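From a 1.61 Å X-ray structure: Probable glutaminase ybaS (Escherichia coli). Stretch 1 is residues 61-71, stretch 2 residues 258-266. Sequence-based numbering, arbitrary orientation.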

ATOM      1  N   ARG A  61      18.840 -23.390   4.687  1.00  8.63           N
ATOM      2  CA  ARG A  61      17.971 -22.780   5.707  1.00  9.73           C
ATOM      3  C   ARG A  61      18.663 -21.555   6.318  1.00  9.71           C
ATOM      4  O   ARG A  61      19.779 -21.650   6.859  1.00  9.76           O
ATOM      5  N   PHE A  62      17.985 -20.398   6.189  1.00  9.76           N
ATOM      6  CA  PHE A  62      18.500 -19.086   6.596  1.00  8.83           C
ATOM      7  C   PHE A  62      17.552 -18.558   7.690  1.00  8.95           C
ATOM      8  O   PHE A  62      16.443 -19.075   7.877  1.00  8.52           O
ATOM      9  N   ALA A  63      17.988 -17.527   8.411  1.00  8.92           N
ATOM     10  CA  ALA A  63      17.191 -16.987   9.544  1.00  7.85           C
ATOM     11  C   ALA A  63      15.987 -16.235   9.035  1.00  8.11           C
ATOM     12  O   ALA A  63      16.099 -15.432   8.126  1.00  8.62           O
ATOM     13  N   LEU A  64      14.829 -16.566   9.568  1.00  7.84           N
ATOM     14  CA  LEU A  64      13.544 -15.988   9.211  1.00  7.49           C
ATOM     15  C   LEU A  64      13.527 -14.482   9.468  1.00  7.02           C
ATOM     16  O   LEU A  64      13.052 -13.732   8.667  1.00  7.01           O
ATOM     17  N   GLU A  65      14.039 -14.097  10.629  1.00  8.05           N
ATOM     18  CA  GLU A  65      14.102 -12.754  11.127  1.00  8.00           C
ATOM     19  C   GLU A  65      12.752 -12.047  10.979  1.00  7.88           C
ATOM     20  O   GLU A  65      11.739 -12.637  11.323  1.00  7.98           O
ATOM     21  N   SER A  66      12.696 -10.843  10.387  1.00  8.43           N
ATOM     22  CA  SER A  66      11.450 -10.081  10.492  1.00  7.91           C
ATOM     23  C   SER A  66      10.355 -10.666   9.591  1.00  7.97           C
ATOM     24  O   SER A  66       9.189 -10.264   9.661  1.00  7.57           O
ATOM     25  N   ILE A  67      10.648 -11.651   8.764  1.00  5.94           N
ATOM     26  CA  ILE A  67       9.545 -12.310   8.081  1.00  7.62           C
ATOM     27  C   ILE A  67       8.590 -12.964   9.086  1.00  7.91           C
ATOM     28  O   ILE A  67       7.373 -13.129   8.798  1.00  7.80           O
ATOM     29  N   SER A  68       9.118 -13.335  10.261  1.00  8.42           N
ATOM     30  CA  SER A  68       8.304 -13.832  11.368  1.00  6.75           C
ATOM     31  C   SER A  68       7.110 -12.916  11.722  1.00  6.96           C
ATOM     32  O   SER A  68       6.094 -13.415  12.211  1.00  8.31           O
ATOM     33  N   LYS A  69       7.206 -11.613  11.410  1.00  7.46           N
ATOM     34  CA  LYS A  69       6.138 -10.637  11.691  1.00  7.09           C
ATOM     35  C   LYS A  69       4.831 -11.046  11.006  1.00  7.15           C
ATOM     36  O   LYS A  69       3.734 -10.835  11.546  1.00  8.56           O
ATOM     37  N   VAL A  70       4.947 -11.685   9.830  1.00  8.07           N
ATOM     38  CA  VAL A  70       3.752 -12.045   9.053  1.00  8.23           C
ATOM     39  C   VAL A  70       3.058 -13.186   9.807  1.00  8.40           C
ATOM     40  O   VAL A  70       1.814 -13.226   9.911  1.00  8.70           O
ATOM     41  N   CYS A  71       3.852 -14.138  10.302  1.00  8.44           N
ATOM     42  CA  CYS A  71       3.258 -15.308  10.955  1.00  9.37           C
ATOM     43  C   CYS A  71       2.566 -14.945  12.278  1.00  9.34           C
ATOM     44  O   CYS A  71       1.505 -15.445  12.598  1.00  7.85           O
ATOM     45  N   GLY A 258       4.368  -8.161  -0.257  1.00  7.75           N
ATOM     46  CA  GLY A 258       5.653  -8.810  -0.007  1.00  7.66           C
ATOM     47  C   GLY A 258       6.150  -8.580   1.409  1.00  9.26           C
ATOM     48  O   GLY A 258       5.593  -7.809   2.193  1.00  6.92           O
ATOM     49  N   LYS A 259       7.239  -9.276   1.714  1.00  8.71           N
ATOM     50  CA  LYS A 259       7.921  -9.129   2.998  1.00  7.65           C
ATOM     51  C   LYS A 259       9.371  -9.503   2.858  1.00  7.65           C
ATOM     52  O   LYS A 259       9.698 -10.515   2.234  1.00  9.00           O
ATOM     53  N   SER A 260      10.234  -8.738   3.494  1.00  7.69           N
ATOM     54  CA  SER A 260      11.642  -9.037   3.541  1.00  8.42           C
ATOM     55  C   SER A 260      12.067  -9.353   4.988  1.00  8.06           C
ATOM     56  O   SER A 260      11.339  -9.005   5.985  1.00  8.88           O
ATOM     57  N   GLY A 261      13.237  -9.984   5.102  1.00  7.78           N
ATOM     58  CA  GLY A 261      13.927 -10.199   6.395  1.00  7.57           C
ATOM     59  C   GLY A 261      15.435 -10.076   6.235  1.00  7.06           C
ATOM     60  O   GLY A 261      15.938 -10.253   5.146  1.00  7.25           O
ATOM     61  N   VAL A 262      16.155  -9.837   7.325  1.00  8.74           N
ATOM     62  CA  VAL A 262      17.633  -9.627   7.240  1.00  9.93           C
ATOM     63  C   VAL A 262      18.463 -10.913   7.029  1.00  9.64           C
ATOM     64  O   VAL A 262      19.663 -10.837   6.766  1.00  9.42           O
ATOM     65  N   GLY A 263      17.809 -12.076   7.101  1.00  9.49           N
ATOM     66  CA  GLY A 263      18.385 -13.320   6.621  1.00  9.46           C
ATOM     67  C   GLY A 263      18.550 -13.381   5.141  1.00 10.05           C
ATOM     68  O   GLY A 263      19.236 -14.281   4.662  1.00  9.44           O
ATOM     69  N   GLY A 264      17.962 -12.427   4.410  1.00  8.28           N
ATOM     70  CA  GLY A 264      18.056 -12.394   2.945  1.00  9.38           C
ATOM     71  C   GLY A 264      16.857 -12.925   2.186  1.00  9.23           C
ATOM     72  O   GLY A 264      16.889 -13.030   0.981  1.00  9.32           O
ATOM     73  N   GLY A 265      15.789 -13.261   2.891  1.00  9.55           N
ATOM     74  CA  GLY A 265      14.555 -13.715   2.294  1.00  8.52           C
ATOM     75  C   GLY A 265      13.671 -12.611   1.790  1.00  7.77           C
ATOM     76  O   GLY A 265      13.634 -11.518   2.372  1.00  7.64           O
ATOM     77  N   ILE A 266      13.008 -12.874   0.668  1.00  8.94           N
ATOM     78  CA  ILE A 266      11.982 -12.029   0.095  1.00  7.61           C
ATOM     79  C   ILE A 266      10.824 -12.927  -0.239  1.00  8.90           C
ATOM     80  O   ILE A 266      10.993 -13.937  -0.921  1.00  9.79           O
TER

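The rule of this contact is that side chains from stretch 1 fill room left by glycines in stretch 2, whose turn, a type I from Gly-261 to Gly-264, brings bare backbone against them. Phe-62 points toward that turn with chi1 at p (53°) and chi2 at -89°; its CE2 lies 3.8 Å from Gly-265 CA. A CB on Gly-265 would clash with both Phe-62 CE2 and Ile-67 CD1. Gly-263 is also constrained: its CA sits 3.5 Å from Ala-63 O in a nearly straight CA-H...O contact, and a CB there would collide with that oxygen. Gly-264, at phi 100°, needs glycine for its own backbone.

Ile-67 leaves its CA sideways, but the m, t rotamer carries the chain inward, setting CG1 3.5 Å from Ser-260 C and CD1 3.8 Å from Gly-265 O. It thus lies against the backbone where Gly-261 N bonds to Gly-265 O. Beside it, Lys-259 gives up the most surface of any residue here. Its t, p, t, p conformation bends rather than extends: CG packs 3.7 Å from Val-70 CG2 (chi1 t), CE reaches 3.3 Å from Ser-66 O, and the chain folds back so that NZ donates to its neighbour's carbonyl, Ser-260 O, at 2.7 Å. Ser-66, in p, brings OG to 3.1 Å from the same Ser-260 O, a weak hydrogen bond whose proton has another acceptor within reach.

Glu-65 contributes aliphatic surface: with chi1 and chi2 both m, its CG meets Val-262 CG2 at 3.6 Å.

Two waters link the backbones. Water 1 donates to Ala-63 O (2.8 Å) and Leu-64 O (3.0 Å) and weakly accepts from Gly-263 N (3.1 Å); water 2 accepts from Ser-66 N (3.0 Å) and Val-262 N (2.8 Å).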

ATOM      1  CB  ARG A  61      17.605 -23.772   6.770  1.00 11.98           C
ATOM      2  CG  ARG A  61      16.746 -24.958   6.301  1.00 14.76           C
ATOM      3  CD  ARG A  61      16.885 -26.301   7.249  1.00 21.55           C
ATOM      4  NE  ARG A  61      16.171 -27.467   6.616  1.00 25.70           N
ATOM      5  CZ  ARG A  61      14.857 -27.352   6.425  1.00 26.66           C
ATOM      6  NH1 ARG A  61      14.323 -26.251   6.872  1.00 24.50           N
ATOM      7  NH2 ARG A  61      14.081 -28.271   5.845  1.00 25.49           N
ATOM      8  CB  PHE A  62      18.559 -18.074   5.414  1.00  8.82           C
ATOM      9  CG  PHE A  62      17.241 -17.918   4.648  1.00  8.22           C
ATOM     10  CD1 PHE A  62      16.944 -18.757   3.564  1.00 10.66           C
ATOM     11  CD2 PHE A  62      16.323 -16.961   5.006  1.00  9.05           C
ATOM     12  CE1 PHE A  62      15.767 -18.657   2.884  1.00  9.32           C
ATOM     13  CE2 PHE A  62      15.159 -16.821   4.314  1.00  7.23           C
ATOM     14  CZ  PHE A  62      14.848 -17.672   3.261  1.00  6.68           C
ATOM     15  CB  ALA A  63      18.074 -16.092  10.447  1.00  8.73           C
ATOM     16  CB  LEU A  64      12.473 -16.686  10.028  1.00  6.48           C
ATOM     17  CG  LEU A  64      11.002 -16.332   9.744  1.00 10.38           C
ATOM     18  CD1 LEU A  64      10.587 -16.691   8.335  1.00  9.74           C
ATOM     19  CD2 LEU A  64      10.127 -17.074  10.708  1.00 10.99           C
ATOM     20  CB  GLU A  65      15.286 -12.041  10.459  1.00  8.32           C
ATOM     21  CG  GLU A  65      16.632 -12.673  10.867  1.00  9.13           C
ATOM     22  CD  GLU A  65      17.040 -12.309  12.289  1.00 10.44           C
ATOM     23  OE1 GLU A  65      16.338 -11.485  12.951  1.00 11.11           O
ATOM     24  OE2 GLU A  65      18.082 -12.810  12.731  1.00 11.83           O
ATOM     25  CB  SER A  66      11.651  -8.584  10.252  1.00  9.75           C
ATOM     26  OG  SER A  66      12.006  -8.445   8.951  1.00 11.67           O
ATOM     27  CB  ILE A  67      10.060 -13.318   6.968  1.00  7.09           C
ATOM     28  CG1 ILE A  67      10.865 -12.563   5.875  1.00  8.60           C
ATOM     29  CG2 ILE A  67       8.895 -14.027   6.350  1.00  8.44           C
ATOM     30  CD1 ILE A  67      11.625 -13.452   4.970  1.00 10.87           C
ATOM     31  CB  SER A  68       9.184 -13.990  12.602  1.00  7.57           C
ATOM     32  OG  SER A  68       9.572 -12.737  13.115  1.00  8.24           O
ATOM     33  CB  LYS A  69       6.543  -9.220  11.312  1.00  7.49           C
ATOM     34  CG  LYS A  69       7.823  -8.751  11.998  1.00  8.35           C
ATOM     35  CD  LYS A  69       8.224  -7.364  11.435  1.00  7.51           C
ATOM     36  CE  LYS A  69       9.382  -6.747  12.201  1.00  9.23           C
ATOM     37  NZ  LYS A  69       9.866  -5.534  11.424  1.00  9.85           N
ATOM     38  CB  VAL A  70       4.129 -12.443   7.615  1.00  7.25           C
ATOM     39  CG1 VAL A  70       2.940 -13.057   6.894  1.00 10.36           C
ATOM     40  CG2 VAL A  70       4.682 -11.267   6.870  1.00  9.31           C
ATOM     41  CB  CYS A  71       4.296 -16.386  11.234  1.00  9.99           C
ATOM     42  SG  CYS A  71       5.296 -16.886   9.787  1.00 13.07           S
ATOM     43  CB  LYS A 259       7.278 -10.009   4.054  1.00  7.19           C
ATOM     44  CG  LYS A 259       7.816  -9.852   5.467  1.00  6.82           C
ATOM     45  CD  LYS A 259       7.295  -8.621   6.181  1.00  7.62           C
ATOM     46  CE  LYS A 259       8.137  -8.161   7.363  1.00  7.96           C
ATOM     47  NZ  LYS A 259       9.391  -7.420   7.021  1.00  7.58           N
ATOM     48  CB  SER A 260      12.442  -7.844   3.098  1.00  7.83           C
ATOM     49  OG  SER A 260      12.301  -6.799   4.061  1.00  8.02           O
ATOM     50  CB  VAL A 262      18.202  -8.785   8.449  1.00  9.70           C
ATOM     51  CG1 VAL A 262      17.557  -7.413   8.454  1.00 11.71           C
ATOM     52  CG2 VAL A 262      18.038  -9.489   9.768  1.00 11.26           C
ATOM     53  CB  ILE A 266      12.479 -11.302  -1.204  1.00  8.54           C
ATOM     54  CG1 ILE A 266      13.680 -10.370  -0.911  1.00  9.08           C
ATOM     55  CG2 ILE A 266      11.351 -10.500  -1.887  1.00  9.62           C
ATOM     56  CD1 ILE A 266      13.415  -9.191  -0.037  1.00  9.57           C
TER
HETATM   57  O   HOH W   1      15.055 -13.444   6.516  1.00 12.11           O
HETATM   58  O   HOH W   2      14.775  -8.837   9.599  1.00 13.18           O